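Local structure of DUF416 domain-containing protein (Shewanella baltica, 2Q9R) at the interface of chains A and B. The protein is a helical DUF416-family protein of unassigned molecular function that packs as a two-fold symmetric pair of chains in the crystal. Sequence-based numbering; all coordinates share one arbitrary frame. Chains: chain A/B, Protein of unknown function.

The interface of chains A and B. Residues chain A 192, 196, 198; chain B 151-153.
Backbone meets backbone where A:Gly196 O accepts a hydrogen bond from B:Glu153 N at 2.8 Å and A:Ser198 N gives one to B:Ala151 O at 2.9 Å, so the C-terminal tail of one DUF416 chain runs against the short turn between helices 142-150 and 153-170 of the other. The second bond is the straighter, 164° at the hydrogen, and lies in the carbonyl plane of B:Ala151; the amide of B:Glu153 instead comes to the A:Gly196 carbonyl from 20° off its plane. Because B:Glu153 N belongs to the first turn of helix 153-170, the tail carbonyl, supplied by the partner chain, probably helps to cap the N-terminal end of that helix. A:Gly196 takes a positive phi, a backbone shape that glycine adopts easily, where its carbonyl meets the helix end.

B:Glu153 hides more surface than any other residue of the patch. Its CG stands anti to the backbone N (chi1 -171°), and a bend at the next bond carries the carboxylate across to the tail. There OE1 lies 3.8 Å from A:Val192 CG2, the two side chains crossing at about a right angle, and the methyl gives the oxygen an apolar neighbour. The same OE1 is 2.7 Å from water 1, which also sits 2.9 Å from A:Gly196 O; this carbonyl thus serves both the helix amide and the water. Nearer the helix, B:Glu153 CB rests against A:Gly196 CA at 4.1 Å. B:Ala151 points its methyl at the tail, CB lying 3.3 Å from A:Ser198 O. The two-fold repeats the patch with the chains exchanged, though the structure alone does not establish that this dimer forms in solution.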
# COMPACT_ATOMS: atom_id res chain seq x y z
N VAL A 192 2.41 7.99 -8.32
CA VAL A 192 1.85 7.31 -7.15
C VAL A 192 2.20 8.15 -5.90
O VAL A 192 3.36 8.52 -5.73
CB VAL A 192 2.35 5.89 -7.02
CG1 VAL A 192 1.71 5.18 -5.85
CG2 VAL A 192 2.08 5.13 -8.34
N GLY A 196 -0.06 5.79 -1.85
CA GLY A 196 -0.35 4.84 -2.91
C GLY A 196 -1.44 5.23 -3.89
O GLY A 196 -1.94 4.41 -4.64
N SER A 198 -3.08 6.86 -7.14
CA SER A 198 -2.82 7.23 -8.53
C SER A 198 -4.15 7.70 -9.16
O SER A 198 -5.20 7.07 -8.98
CB SER A 198 -2.24 5.99 -9.22
OG SER A 198 -1.96 6.26 -10.56
N ALA B 151 -7.74 3.00 -7.66
CA ALA B 151 -6.80 4.12 -7.61
C ALA B 151 -5.77 3.89 -6.51
O ALA B 151 -4.88 4.70 -6.34
CB ALA B 151 -7.53 5.40 -7.35
N HIS B 152 -5.94 2.82 -5.73
CA HIS B 152 -5.04 2.54 -4.63
C HIS B 152 -4.05 1.47 -5.06
O HIS B 152 -4.45 0.44 -5.52
CB HIS B 152 -5.83 2.02 -3.44
CG HIS B 152 -6.70 3.05 -2.79
ND1 HIS B 152 -7.82 3.56 -3.41
CD2 HIS B 152 -6.63 3.65 -1.58
CE1 HIS B 152 -8.37 4.47 -2.62
NE2 HIS B 152 -7.67 4.54 -1.50
N GLU B 153 -2.77 1.73 -4.91
CA GLU B 153 -1.74 0.84 -5.44
C GLU B 153 -1.85 -0.62 -4.95
O GLU B 153 -1.59 -1.56 -5.71
CB GLU B 153 -0.37 1.42 -5.13
CG GLU B 153 0.80 0.73 -5.81
CD GLU B 153 0.88 0.97 -7.30
OE1 GLU B 153 0.16 1.85 -7.84
OE2 GLU B 153 1.70 0.28 -7.94
O HOH W 1 -1.91 3.54 -7.40